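Local atomic coordinates of VP2 (Primate bocaparvovirus 1, PDB entry 7L0Y), a protein that self-assembles in 60 copies into the T=1 icosahedral capsid of human bocavirus 1, a shell about 26 nm in diameter. Residues 39-47 against 442-450; 480-491 against 500-509. All coordinates share one frame; numbering follows the deposited sequence.

Interaction 1. Residues 39-47 against 442-450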
ATOM      1  N   PHE A  39      11.830 -99.805  12.599  1.00 16.31           N
ATOM      2  CA  PHE A  39      13.043-100.400  13.130  1.00 16.31           C
ATOM      3  C   PHE A  39      12.800-100.850  14.560  1.00 16.31           C
ATOM      4  O   PHE A  39      11.903-100.354  15.240  1.00 16.31           O
ATOM      5  CB  PHE A  39      14.237 -99.431  13.099  1.00 13.98           C
ATOM      6  CG  PHE A  39      14.088 -98.251  14.008  1.00 13.98           C
ATOM      7  CD1 PHE A  39      14.448 -98.336  15.337  1.00 13.98           C
ATOM      8  CD2 PHE A  39      13.613 -97.056  13.537  1.00 13.98           C
ATOM      9  CE1 PHE A  39      14.304 -97.275  16.162  1.00 13.98           C
ATOM     10  CE2 PHE A  39      13.488 -95.986  14.364  1.00 13.98           C
ATOM     11  CZ  PHE A  39      13.829 -96.095  15.673  1.00 13.98           C
ATOM     12  N   ILE A  40      13.595-101.811  15.001  1.00 19.53           N
ATOM     13  CA  ILE A  40      13.586-102.275  16.378  1.00 19.53           C
ATOM     14  C   ILE A  40      15.017-102.275  16.884  1.00 19.53           C
ATOM     15  O   ILE A  40      15.922-102.768  16.205  1.00 19.53           O
ATOM     16  CB  ILE A  40      12.953-103.672  16.510  1.00 21.15           C
ATOM     17  CG1 ILE A  40      12.878-104.076  17.976  1.00 21.15           C
ATOM     18  CG2 ILE A  40      13.708-104.707  15.693  1.00 21.15           C
ATOM     19  CD1 ILE A  40      12.098-105.312  18.214  1.00 21.15           C
ATOM     20  N   THR A  41      15.224-101.721  18.070  1.00 24.10           N
ATOM     21  CA  THR A  41      16.533-101.708  18.700  1.00 24.10           C
ATOM     22  C   THR A  41      16.414-102.269  20.107  1.00 24.10           C
ATOM     23  O   THR A  41      15.435-102.011  20.807  1.00 24.10           O
ATOM     24  CB  THR A  41      17.139-100.293  18.706  1.00 25.49           C
ATOM     25  OG1 THR A  41      18.477-100.340  19.208  1.00 25.49           O
ATOM     26  CG2 THR A  41      16.331 -99.331  19.544  1.00 25.49           C
ATOM     27  N   THR A  42      17.406-103.048  20.505  1.00 27.39           N
ATOM     28  CA  THR A  42      17.424-103.733  21.784  1.00 27.39           C
ATOM     29  C   THR A  42      18.718-103.407  22.511  1.00 27.39           C
ATOM     30  O   THR A  42      19.653-102.848  21.940  1.00 27.39           O
ATOM     31  CB  THR A  42      17.282-105.248  21.602  1.00 30.54           C
ATOM     32  OG1 THR A  42      18.366-105.742  20.809  1.00 30.54           O
ATOM     33  CG2 THR A  42      15.985-105.574  20.901  1.00 30.54           C
ATOM     34  N   ILE A  43      18.751-103.753  23.796  1.00 29.83           N
ATOM     35  CA  ILE A  43      19.939-103.536  24.608  1.00 29.83           C
ATOM     36  C   ILE A  43      21.081-104.399  24.091  1.00 29.83           C
ATOM     37  O   ILE A  43      20.887-105.562  23.715  1.00 29.83           O
ATOM     38  CB  ILE A  43      19.616-103.830  26.082  1.00 30.90           C
ATOM     39  CG1 ILE A  43      18.581-102.829  26.590  1.00 30.90           C
ATOM     40  CG2 ILE A  43      20.867-103.775  26.940  1.00 30.90           C
ATOM     41  CD1 ILE A  43      17.960-103.199  27.900  1.00 30.90           C
ATOM     42  N   GLN A  44      22.281-103.829  24.062  1.00 27.53           N
ATOM     43  CA  GLN A  44      23.467-104.503  23.563  1.00 27.53           C
ATOM     44  C   GLN A  44      24.509-104.607  24.667  1.00 27.53           C
ATOM     45  O   GLN A  44      24.707-103.660  25.430  1.00 27.53           O
ATOM     46  CB  GLN A  44      24.062-103.762  22.370  1.00 26.01           C
ATOM     47  CG  GLN A  44      23.141-103.591  21.192  1.00 26.01           C
ATOM     48  CD  GLN A  44      22.571-104.897  20.687  1.00 26.01           C
ATOM     49  OE1 GLN A  44      21.381-105.152  20.823  1.00 26.01           O
ATOM     50  NE2 GLN A  44      23.423-105.752  20.155  1.00 26.01           N
ATOM     51  N   ASN A  45      25.164-105.765  24.748  1.00 31.15           N
ATOM     52  CA  ASN A  45      26.243-106.029  25.707  1.00 31.15           C
ATOM     53  C   ASN A  45      25.826-105.855  27.158  1.00 31.15           C
ATOM     54  O   ASN A  45      26.682-105.685  28.025  1.00 31.15           O
ATOM     55  CB  ASN A  45      27.467-105.147  25.470  1.00 29.57           C
ATOM     56  CG  ASN A  45      28.375-105.677  24.419  1.00 29.57           C
ATOM     57  OD1 ASN A  45      28.259-106.820  23.994  1.00 29.57           O
ATOM     58  ND2 ASN A  45      29.364-104.885  24.067  1.00 29.57           N
ATOM     59  N   GLY A  46      24.538-105.926  27.458  1.00 30.12           N
ATOM     60  CA  GLY A  46      24.125-105.557  28.799  1.00 30.12           C
ATOM     61  C   GLY A  46      24.647-104.206  29.231  1.00 30.12           C
ATOM     62  O   GLY A  46      25.129-104.062  30.360  1.00 30.12           O
ATOM     63  N   HIS A  47      24.591-103.217  28.336  1.00 28.14           N
ATOM     64  CA  HIS A  47      24.979-101.838  28.624  1.00 28.14           C
ATOM     65  C   HIS A  47      26.460-101.694  28.941  1.00 28.14           C
ATOM     66  O   HIS A  47      26.861-100.772  29.645  1.00 28.14           O
ATOM     67  CB  HIS A  47      24.146-101.250  29.762  1.00 30.04           C
ATOM     68  CG  HIS A  47      22.700-101.089  29.429  1.00 30.04           C
ATOM     69  ND1 HIS A  47      22.246-100.128  28.555  1.00 30.04           N
ATOM     70  CD2 HIS A  47      21.609-101.770  29.843  1.00 30.04           C
ATOM     71  CE1 HIS A  47      20.934-100.217  28.453  1.00 30.04           C
ATOM     72  NE2 HIS A  47      20.523-101.204  29.226  1.00 30.04           N
ATOM     73  N   SER A 442      22.148-104.158  37.614  1.00 43.69           N
ATOM     74  CA  SER A 442      20.948-104.701  37.009  1.00 43.69           C
ATOM     75  C   SER A 442      20.189-103.556  36.365  1.00 43.69           C
ATOM     76  O   SER A 442      20.201-102.431  36.866  1.00 43.69           O
ATOM     77  CB  SER A 442      20.079-105.427  38.037  1.00 44.64           C
ATOM     78  OG  SER A 442      19.662-104.548  39.064  1.00 44.64           O
ATOM     79  N   TYR A 443      19.554-103.841  35.239  1.00 35.40           N
ATOM     80  CA  TYR A 443      18.858-102.814  34.494  1.00 35.40           C
ATOM     81  C   TYR A 443      17.472-103.300  34.125  1.00 35.40           C
ATOM     82  O   TYR A 443      17.160-104.488  34.197  1.00 35.40           O
ATOM     83  CB  TYR A 443      19.630-102.399  33.238  1.00 34.54           C
ATOM     84  CG  TYR A 443      19.978-103.540  32.320  1.00 34.54           C
ATOM     85  CD1 TYR A 443      19.067-104.014  31.391  1.00 34.54           C
ATOM     86  CD2 TYR A 443      21.238-104.121  32.357  1.00 34.54           C
ATOM     87  CE1 TYR A 443      19.384-105.050  30.554  1.00 34.54           C
ATOM     88  CE2 TYR A 443      21.568-105.156  31.512  1.00 34.54           C
ATOM     89  CZ  TYR A 443      20.640-105.616  30.613  1.00 34.54           C
ATOM     90  OH  TYR A 443      20.969-106.653  29.772  1.00 34.54           O
ATOM     91  N   LEU A 444      16.646-102.350  33.722  1.00 34.16           N
ATOM     92  CA  LEU A 444      15.317-102.666  33.241  1.00 34.16           C
ATOM     93  C   LEU A 444      15.398-103.116  31.792  1.00 34.16           C
ATOM     94  O   LEU A 444      16.046-102.475  30.966  1.00 34.16           O
ATOM     95  CB  LEU A 444      14.426-101.440  33.368  1.00 33.21           C
ATOM     96  CG  LEU A 444      12.945-101.632  33.128  1.00 33.21           C
ATOM     97  CD1 LEU A 444      12.425-102.530  34.217  1.00 33.21           C
ATOM     98  CD2 LEU A 444      12.250-100.297  33.156  1.00 33.21           C
ATOM     99  N   ASN A 445      14.723-104.211  31.475  1.00 32.03           N
ATOM    100  CA  ASN A 445      14.802-104.800  30.145  1.00 32.03           C
ATOM    101  C   ASN A 445      13.757-104.141  29.257  1.00 32.03           C
ATOM    102  O   ASN A 445      12.555-104.332  29.449  1.00 32.03           O
ATOM    103  CB  ASN A 445      14.595-106.307  30.216  1.00 32.71           C
ATOM    104  CG  ASN A 445      14.846-106.990  28.898  1.00 32.71           C
ATOM    105  OD1 ASN A 445      15.639-106.526  28.086  1.00 32.71           O
ATOM    106  ND2 ASN A 445      14.174-108.107  28.681  1.00 32.71           N
ATOM    107  N   ILE A 446      14.221-103.380  28.271  1.00 28.78           N
ATOM    108  CA  ILE A 446      13.367-102.565  27.420  1.00 28.78           C
ATOM    109  C   ILE A 446      13.857-102.686  25.989  1.00 28.78           C
ATOM    110  O   ILE A 446      14.995-103.077  25.728  1.00 28.78           O
ATOM    111  CB  ILE A 446      13.361-101.084  27.851  1.00 28.27           C
ATOM    112  CG1 ILE A 446      14.779-100.527  27.824  1.00 28.27           C
ATOM    113  CG2 ILE A 446      12.752-100.919  29.222  1.00 28.27           C
ATOM    114  CD1 ILE A 446      14.858 -99.049  28.027  1.00 28.27           C
ATOM    115  N   TYR A 447      12.977-102.357  25.049  1.00 25.43           N
ATOM    116  CA  TYR A 447      13.367-102.252  23.655  1.00 25.43           C
ATOM    117  C   TYR A 447      12.608-101.091  23.046  1.00 25.43           C
ATOM    118  O   TYR A 447      11.551-100.692  23.531  1.00 25.43           O
ATOM    119  CB  TYR A 447      13.109-103.536  22.869  1.00 28.48           C
ATOM    120  CG  TYR A 447      11.666-103.796  22.567  1.00 28.48           C
ATOM    121  CD1 TYR A 447      11.130-103.462  21.340  1.00 28.48           C
ATOM    122  CD2 TYR A 447      10.832-104.339  23.518  1.00 28.48           C
ATOM    123  CE1 TYR A 447       9.824-103.690  21.063  1.00 28.48           C
ATOM    124  CE2 TYR A 447       9.523-104.569  23.248  1.00 28.48           C
ATOM    125  CZ  TYR A 447       9.019-104.245  22.019  1.00 28.48           C
ATOM    126  OH  TYR A 447       7.694-104.475  21.742  1.00 28.48           O
ATOM    127  N   CYS A 448      13.165-100.541  21.980  1.00 21.76           N
ATOM    128  CA  CYS A 448      12.549 -99.434  21.273  1.00 21.76           C
ATOM    129  C   CYS A 448      12.217 -99.861  19.853  1.00 21.76           C
ATOM    130  O   CYS A 448      13.022-100.516  19.189  1.00 21.76           O
ATOM    131  CB  CYS A 448      13.460 -98.208  21.255  1.00 24.02           C
ATOM    132  SG  CYS A 448      12.742 -96.755  20.466  1.00 24.02           S
ATOM    133  N   THR A 449      11.023 -99.509  19.408  1.00 19.32           N
ATOM    134  CA  THR A 449      10.666 -99.542  18.005  1.00 19.32           C
ATOM    135  C   THR A 449      10.308 -98.131  17.581  1.00 19.32           C
ATOM    136  O   THR A 449       9.843 -97.332  18.390  1.00 19.32           O
ATOM    137  CB  THR A 449       9.490-100.490  17.720  1.00 20.96           C
ATOM    138  OG1 THR A 449       8.336-100.079  18.460  1.00 20.96           O
ATOM    139  CG2 THR A 449       9.841-101.896  18.100  1.00 20.96           C
ATOM    140  N   GLY A 450      10.539 -97.827  16.316  1.00 15.38           N
ATOM    141  CA  GLY A 450      10.154 -96.545  15.787  1.00 15.38           C
ATOM    142  C   GLY A 450      10.185 -96.585  14.285  1.00 15.38           C
ATOM    143  O   GLY A 450      10.422 -97.627  13.680  1.00 15.38           O
TER

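Interaction 2. Residues 480-491 against 500-509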
ATOM      1  N   SER A 480      13.480-114.330 -13.767  1.00 39.81           N
ATOM      2  CA  SER A 480      13.284-115.769 -13.681  1.00 39.81           C
ATOM      3  C   SER A 480      12.201-116.099 -12.662  1.00 39.81           C
ATOM      4  O   SER A 480      11.781-115.254 -11.872  1.00 39.81           O
ATOM      5  CB  SER A 480      14.584-116.488 -13.311  1.00 43.24           C
ATOM      6  OG  SER A 480      15.019-116.121 -12.019  1.00 43.24           O
ATOM      7  N   LEU A 481      11.735-117.343 -12.711  1.00 44.90           N
ATOM      8  CA  LEU A 481      10.735-117.831 -11.769  1.00 44.90           C
ATOM      9  C   LEU A 481      11.407-118.445 -10.548  1.00 44.90           C
ATOM     10  O   LEU A 481      12.476-119.050 -10.649  1.00 44.90           O
ATOM     11  CB  LEU A 481       9.809-118.863 -12.416  1.00 45.16           C
ATOM     12  CG  LEU A 481       8.892-118.522 -13.592  1.00 45.16           C
ATOM     13  CD1 LEU A 481       9.697-118.214 -14.814  1.00 45.16           C
ATOM     14  CD2 LEU A 481       8.022-119.695 -13.921  1.00 45.16           C
ATOM     15  N   GLY A 482      10.772-118.285  -9.391  1.00 46.20           N
ATOM     16  CA  GLY A 482      11.321-118.793  -8.148  1.00 46.20           C
ATOM     17  C   GLY A 482      10.231-119.016  -7.126  1.00 46.20           C
ATOM     18  O   GLY A 482       9.038-118.935  -7.423  1.00 46.20           O
ATOM     19  N   GLY A 483      10.662-119.310  -5.906  1.00 48.87           N
ATOM     20  CA  GLY A 483       9.742-119.632  -4.836  1.00 48.87           C
ATOM     21  C   GLY A 483       9.321-121.083  -4.863  1.00 48.87           C
ATOM     22  O   GLY A 483       9.809-121.895  -5.653  1.00 48.87           O
ATOM     23  N   GLU A 484       8.395-121.419  -3.968  1.00 53.54           N
ATOM     24  CA  GLU A 484       7.843-122.766  -3.968  1.00 53.54           C
ATOM     25  C   GLU A 484       6.994-122.967  -5.212  1.00 53.54           C
ATOM     26  O   GLU A 484       6.242-122.075  -5.617  1.00 53.54           O
ATOM     27  CB  GLU A 484       7.020-123.026  -2.707  1.00 57.26           C
ATOM     28  CG  GLU A 484       5.804-122.140  -2.515  1.00 57.26           C
ATOM     29  CD  GLU A 484       5.024-122.518  -1.270  1.00 57.26           C
ATOM     30  OE1 GLU A 484       5.207-123.652  -0.780  1.00 57.26           O
ATOM     31  OE2 GLU A 484       4.234-121.690  -0.775  1.00 57.26           O
ATOM     32  N   SER A 485       7.149-124.129  -5.843  1.00 54.76           N
ATOM     33  CA  SER A 485       6.566-124.480  -7.132  1.00 54.76           C
ATOM     34  C   SER A 485       7.131-123.635  -8.267  1.00 54.76           C
ATOM     35  O   SER A 485       6.797-123.887  -9.430  1.00 54.76           O
ATOM     36  CB  SER A 485       5.035-124.383  -7.130  1.00 53.58           C
ATOM     37  OG  SER A 485       4.496-124.668  -8.409  1.00 53.58           O
ATOM     38  N   ASN A 486       7.962-122.638  -7.967  1.00 51.89           N
ATOM     39  CA  ASN A 486       8.715-121.885  -8.970  1.00 51.89           C
ATOM     40  C   ASN A 486       7.803-121.190  -9.972  1.00 51.89           C
ATOM     41  O   ASN A 486       8.100-121.123 -11.162  1.00 51.89           O
ATOM     42  CB  ASN A 486       9.715-122.785  -9.692  1.00 57.35           C
ATOM     43  CG  ASN A 486      10.881-123.167  -8.821  1.00 57.35           C
ATOM     44  OD1 ASN A 486      11.796-122.374  -8.606  1.00 57.35           O
ATOM     45  ND2 ASN A 486      10.860-124.390  -8.307  1.00 57.35           N
ATOM     46  N   TYR A 487       6.654-120.711  -9.503  1.00 47.78           N
ATOM     47  CA  TYR A 487       5.813-119.856 -10.328  1.00 47.78           C
ATOM     48  C   TYR A 487       5.914-118.368 -10.008  1.00 47.78           C
ATOM     49  O   TYR A 487       5.191-117.574 -10.615  1.00 47.78           O
ATOM     50  CB  TYR A 487       4.351-120.311 -10.294  1.00 50.52           C
ATOM     51  CG  TYR A 487       3.693-120.527  -8.959  1.00 50.52           C
ATOM     52  CD1 TYR A 487       3.287-119.461  -8.178  1.00 50.52           C
ATOM     53  CD2 TYR A 487       3.356-121.804  -8.542  1.00 50.52           C
ATOM     54  CE1 TYR A 487       2.637-119.661  -6.977  1.00 50.52           C
ATOM     55  CE2 TYR A 487       2.700-122.015  -7.346  1.00 50.52           C
ATOM     56  CZ  TYR A 487       2.342-120.941  -6.569  1.00 50.52           C
ATOM     57  OH  TYR A 487       1.688-121.153  -5.380  1.00 50.52           O
ATOM     58  N   THR A 488       6.773-117.958  -9.086  1.00 42.09           N
ATOM     59  CA  THR A 488       6.812-116.547  -8.726  1.00 42.09           C
ATOM     60  C   THR A 488       7.993-115.848  -9.381  1.00 42.09           C
ATOM     61  O   THR A 488       9.128-116.324  -9.265  1.00 42.09           O
ATOM     62  CB  THR A 488       6.891-116.386  -7.210  1.00 42.09           C
ATOM     63  OG1 THR A 488       5.777-117.049  -6.607  1.00 42.09           O
ATOM     64  CG2 THR A 488       6.831-114.929  -6.844  1.00 42.09           C
ATOM     65  N   PRO A 489       7.772-114.724 -10.059  1.00 35.95           N
ATOM     66  CA  PRO A 489       8.879-113.998 -10.693  1.00 35.95           C
ATOM     67  C   PRO A 489       9.781-113.314  -9.676  1.00 35.95           C
ATOM     68  O   PRO A 489       9.555-113.348  -8.469  1.00 35.95           O
ATOM     69  CB  PRO A 489       8.164-112.980 -11.581  1.00 35.07           C
ATOM     70  CG  PRO A 489       6.860-112.773 -10.923  1.00 35.07           C
ATOM     71  CD  PRO A 489       6.474-114.094 -10.340  1.00 35.07           C
ATOM     72  N   THR A 490      10.803-112.639 -10.207  1.00 33.37           N
ATOM     73  CA  THR A 490      11.968-112.290  -9.402  1.00 33.37           C
ATOM     74  C   THR A 490      11.628-111.377  -8.234  1.00 33.37           C
ATOM     75  O   THR A 490      11.915-111.707  -7.088  1.00 33.37           O
ATOM     76  CB  THR A 490      13.047-111.648 -10.264  1.00 33.77           C
ATOM     77  OG1 THR A 490      13.557-112.614 -11.185  1.00 33.77           O
ATOM     78  CG2 THR A 490      14.173-111.152  -9.399  1.00 33.77           C
ATOM     79  N   TYR A 491      11.062-110.212  -8.487  1.00 30.38           N
ATOM     80  CA  TYR A 491      10.864-109.258  -7.407  1.00 30.38           C
ATOM     81  C   TYR A 491       9.485-109.363  -6.775  1.00 30.38           C
ATOM     82  O   TYR A 491       9.047-108.436  -6.095  1.00 30.38           O
ATOM     83  CB  TYR A 491      11.169-107.847  -7.885  1.00 28.54           C
ATOM     84  CG  TYR A 491      12.630-107.693  -8.200  1.00 28.54           C
ATOM     85  CD1 TYR A 491      13.552-107.506  -7.188  1.00 28.54           C
ATOM     86  CD2 TYR A 491      13.090-107.737  -9.500  1.00 28.54           C
ATOM     87  CE1 TYR A 491      14.876-107.359  -7.461  1.00 28.54           C
ATOM     88  CE2 TYR A 491      14.416-107.592  -9.779  1.00 28.54           C
ATOM     89  CZ  TYR A 491      15.308-107.403  -8.758  1.00 28.54           C
ATOM     90  OH  TYR A 491      16.644-107.259  -9.039  1.00 28.54           O
ATOM     91  N   ILE A 500      11.267-113.110  -3.529  1.00 34.26           N
ATOM     92  CA  ILE A 500      12.138-113.815  -4.457  1.00 34.26           C
ATOM     93  C   ILE A 500      13.307-112.893  -4.770  1.00 34.26           C
ATOM     94  O   ILE A 500      13.126-111.690  -4.964  1.00 34.26           O
ATOM     95  CB  ILE A 500      11.374-114.224  -5.724  1.00 35.70           C
ATOM     96  CG1 ILE A 500      10.081-114.952  -5.355  1.00 35.70           C
ATOM     97  CG2 ILE A 500      12.231-115.073  -6.630  1.00 35.70           C
ATOM     98  CD1 ILE A 500      10.277-116.145  -4.478  1.00 35.70           C
ATOM     99  N   GLN A 501      14.512-113.424  -4.712  1.00 35.95           N
ATOM    100  CA  GLN A 501      15.671-112.615  -5.019  1.00 35.95           C
ATOM    101  C   GLN A 501      16.068-112.770  -6.480  1.00 35.95           C
ATOM    102  O   GLN A 501      15.740-113.769  -7.119  1.00 35.95           O
ATOM    103  CB  GLN A 501      16.827-113.002  -4.113  1.00 38.01           C
ATOM    104  CG  GLN A 501      16.555-112.750  -2.654  1.00 38.01           C
ATOM    105  CD  GLN A 501      16.242-111.304  -2.361  1.00 38.01           C
ATOM    106  OE1 GLN A 501      16.849-110.399  -2.919  1.00 38.01           O
ATOM    107  NE2 GLN A 501      15.282-111.080  -1.480  1.00 38.01           N
ATOM    108  N   PRO A 502      16.776-111.787  -7.035  1.00 36.20           N
ATOM    109  CA  PRO A 502      17.419-111.991  -8.338  1.00 36.20           C
ATOM    110  C   PRO A 502      18.468-113.086  -8.246  1.00 36.20           C
ATOM    111  O   PRO A 502      19.261-113.123  -7.306  1.00 36.20           O
ATOM    112  CB  PRO A 502      18.046-110.627  -8.643  1.00 33.20           C
ATOM    113  CG  PRO A 502      18.172-109.968  -7.327  1.00 33.20           C
ATOM    114  CD  PRO A 502      16.993-110.421  -6.535  1.00 33.20           C
ATOM    115  N   THR A 503      18.431-114.015  -9.197  1.00 40.86           N
ATOM    116  CA  THR A 503      19.394-115.108  -9.181  1.00 40.86           C
ATOM    117  C   THR A 503      20.593-114.817 -10.072  1.00 40.86           C
ATOM    118  O   THR A 503      21.589-115.544 -10.031  1.00 40.86           O
ATOM    119  CB  THR A 503      18.720-116.413  -9.596  1.00 43.21           C
ATOM    120  OG1 THR A 503      18.123-116.262 -10.887  1.00 43.21           O
ATOM    121  CG2 THR A 503      17.661-116.790  -8.600  1.00 43.21           C
ATOM    122  N   SER A 504      20.531-113.763 -10.872  1.00 40.63           N
ATOM    123  CA  SER A 504      21.620-113.446 -11.775  1.00 40.63           C
ATOM    124  C   SER A 504      22.003-111.984 -11.643  1.00 40.63           C
ATOM    125  O   SER A 504      21.287-111.175 -11.052  1.00 40.63           O
ATOM    126  CB  SER A 504      21.268-113.753 -13.235  1.00 42.25           C
ATOM    127  OG  SER A 504      20.259-112.896 -13.723  1.00 42.25           O
ATOM    128  N   TYR A 505      23.160-111.667 -12.216  1.00 39.30           N
ATOM    129  CA  TYR A 505      23.703-110.321 -12.127  1.00 39.30           C
ATOM    130  C   TYR A 505      22.895-109.340 -12.963  1.00 39.30           C
ATOM    131  O   TYR A 505      22.749-108.171 -12.593  1.00 39.30           O
ATOM    132  CB  TYR A 505      25.165-110.350 -12.565  1.00 40.90           C
ATOM    133  CG  TYR A 505      25.841-109.015 -12.624  1.00 40.90           C
ATOM    134  CD1 TYR A 505      26.218-108.361 -11.471  1.00 40.90           C
ATOM    135  CD2 TYR A 505      26.131-108.425 -13.835  1.00 40.90           C
ATOM    136  CE1 TYR A 505      26.844-107.154 -11.521  1.00 40.90           C
ATOM    137  CE2 TYR A 505      26.758-107.218 -13.896  1.00 40.90           C
ATOM    138  CZ  TYR A 505      27.114-106.583 -12.737  1.00 40.90           C
ATOM    139  OH  TYR A 505      27.746-105.365 -12.793  1.00 40.90           O
ATOM    140  N   ASP A 506      22.352-109.799 -14.089  1.00 38.05           N
ATOM    141  CA  ASP A 506      21.577-108.908 -14.941  1.00 38.05           C
ATOM    142  C   ASP A 506      20.211-108.610 -14.349  1.00 38.05           C
ATOM    143  O   ASP A 506      19.644-107.545 -14.611  1.00 38.05           O
ATOM    144  CB  ASP A 506      21.437-109.503 -16.337  1.00 44.09           C
ATOM    145  CG  ASP A 506      22.721-109.428 -17.131  1.00 44.09           C
ATOM    146  OD1 ASP A 506      23.611-108.643 -16.746  1.00 44.09           O
ATOM    147  OD2 ASP A 506      22.845-110.152 -18.141  1.00 44.09           O
ATOM    148  N   GLN A 507      19.664-109.528 -13.556  1.00 35.52           N
ATOM    149  CA  GLN A 507      18.407-109.244 -12.880  1.00 35.52           C
ATOM    150  C   GLN A 507      18.580-108.153 -11.839  1.00 35.52           C
ATOM    151  O   GLN A 507      17.607-107.498 -11.454  1.00 35.52           O
ATOM    152  CB  GLN A 507      17.860-110.513 -12.244  1.00 37.09           C
ATOM    153  CG  GLN A 507      17.480-111.555 -13.251  1.00 37.09           C
ATOM    154  CD  GLN A 507      17.068-112.847 -12.612  1.00 37.09           C
ATOM    155  OE1 GLN A 507      17.411-113.122 -11.470  1.00 37.09           O
ATOM    156  NE2 GLN A 507      16.354-113.664 -13.356  1.00 37.09           N
ATOM    157  N   CYS A 508      19.808-107.939 -11.379  1.00 29.50           N
ATOM    158  CA  CYS A 508      20.106-106.816 -10.510  1.00 29.50           C
ATOM    159  C   CYS A 508      20.202-105.503 -11.266  1.00 29.50           C
ATOM    160  O   CYS A 508      20.311-104.453 -10.629  1.00 29.50           O
ATOM    161  CB  CYS A 508      21.398-107.084  -9.754  1.00 32.97           C
ATOM    162  SG  CYS A 508      21.303-108.456  -8.606  1.00 32.97           S
ATOM    163  N   MET A 509      20.151-105.540 -12.596  1.00 25.56           N
ATOM    164  CA  MET A 509      20.114-104.368 -13.457  1.00 25.56           C
ATOM    165  C   MET A 509      21.326-103.476 -13.233  1.00 25.56           C
ATOM    166  O   MET A 509      21.199-102.379 -12.680  1.00 25.56           O
ATOM    167  CB  MET A 509      18.824-103.596 -13.220  1.00 24.82           C
ATOM    168  CG  MET A 509      17.593-104.352 -13.628  1.00 24.82           C
ATOM    169  SD  MET A 509      16.088-103.472 -13.216  1.00 24.82           S
ATOM    170  CE  MET A 509      16.009-103.772 -11.453  1.00 24.82           C
TER

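Interaction 1. Residues 39-47 against 442-450
Phe-39 and Gly-450, followed by Thr-41 and Cys-448, form the hydrogen-bonded pairs of an antiparallel ladder in the jelly-roll barrel of the parvovirus capsid protein. Strands 30-42 and 446-462 are joined here much as in the BIDG sheet of that fold. Phe-39 N gives its hydrogen to Gly-450 O (2.8 Å), and Gly-450 N returns one to Phe-39 O. Thr-41 N reaches Cys-448 O at 2.7 Å in a nearly straight bond (173° at the hydrogen), while Cys-448 N is held by Thr-41 O at 2.9 Å. Ile-40 and Thr-449 form the non-hydrogen-bonded pair between them, and the outer edges of both strands are served by further neighbours: Ile-40 bonds through its backbone to Trp-162, Tyr-447 to Lys-113. The hydroxyl of Thr-41 lies anti to the backbone N (chi1 -174°), where it pairs with Thr-72 OG1, whereas its CG2 packs on Cys-448 CB. Gly-450 CA lies over a face of the Phe-39 ring, 4.0 Å from its centroid, a CH-pi contact. On the other side of the ladder, Ile-40 packs on Val-434 and Thr-449 on Pro-433, both of a neighbouring subunit. Beyond the strand, a turn is closed by His-47 N bonding to Gln-44 O. It delivers the imidazole to Tyr-443 in a T-shaped pair, the planes at 83°. Ile-43 completes this cluster, its CG2 lying over one face of the imidazole, toward the rim, and its CD1 meeting Tyr-443 CE1 at 3.5 Å. The histidine points its edge at the phenol face, with His-47 CD2 3.5 Å from Tyr-443 CG.

Interaction 2. Residues 480-491 against 500-509
Tyr-491 and Pro-502 meet at about a right angle, the proline ring lying against the phenol end with Pro-502 CG 3.6 Å from Tyr-491 OH. The hydroxyl donates to Gln-507 O at 2.6 Å; this acceptor lies at the phenol ring edge, yet the donor stands above the carbonyl plane. Thr-490 CG2 sits over one face of the Tyr-491 ring, toward its rim, and touches Pro-502 CA at 3.5 Å. The Gln-507 side chain runs extended beyond CG (chi2 174°), which carries its amide to Ser-480. There NE2 donates to Ser-480 OG, 3.1 Å away and close to the amide plane, and also bonds to Gly-478 O. The other end is fixed too, since Gln-507 OE1 accepts from Thr-503 N and Ser-504 N. Ile-500 and Thr-488 cross at a slant, Ile-500 CG1 lying 3.6 Å from Thr-488 CG2, and Ile-500 CD1 lies 3.5 Å from Gly-483 N. Pro-489 packs on Leu-194 of one neighbouring subunit, and Tyr-491 and Met-509 on Pro-470 of another, a residue of that chain's probable nuclear localization signal. Side chains tie together two irregular segments of the C-terminal loops that follow the last long strand of the parvovirus jelly roll.

The two contacts come in series along the chain and do not touch: their centres are 36 Å apart, their nearest atoms about 18 Å. Strand 446-462 relates them. Interaction 1 uses its first residues, pairing them with strand 30-42 from near the start of the chain, whereas interaction 2 lies in the long loop after that strand and before strand 516-517. One is therefore a long-range strand pairing inside a jelly-roll sheet, with almost 400 residues between its segments; the other is a local fold within the C-terminal loops, with eight intervening. Both reach the same neighbouring subunit, and each touches one more, a different copy in each case, so barrel and loops alike build the shell.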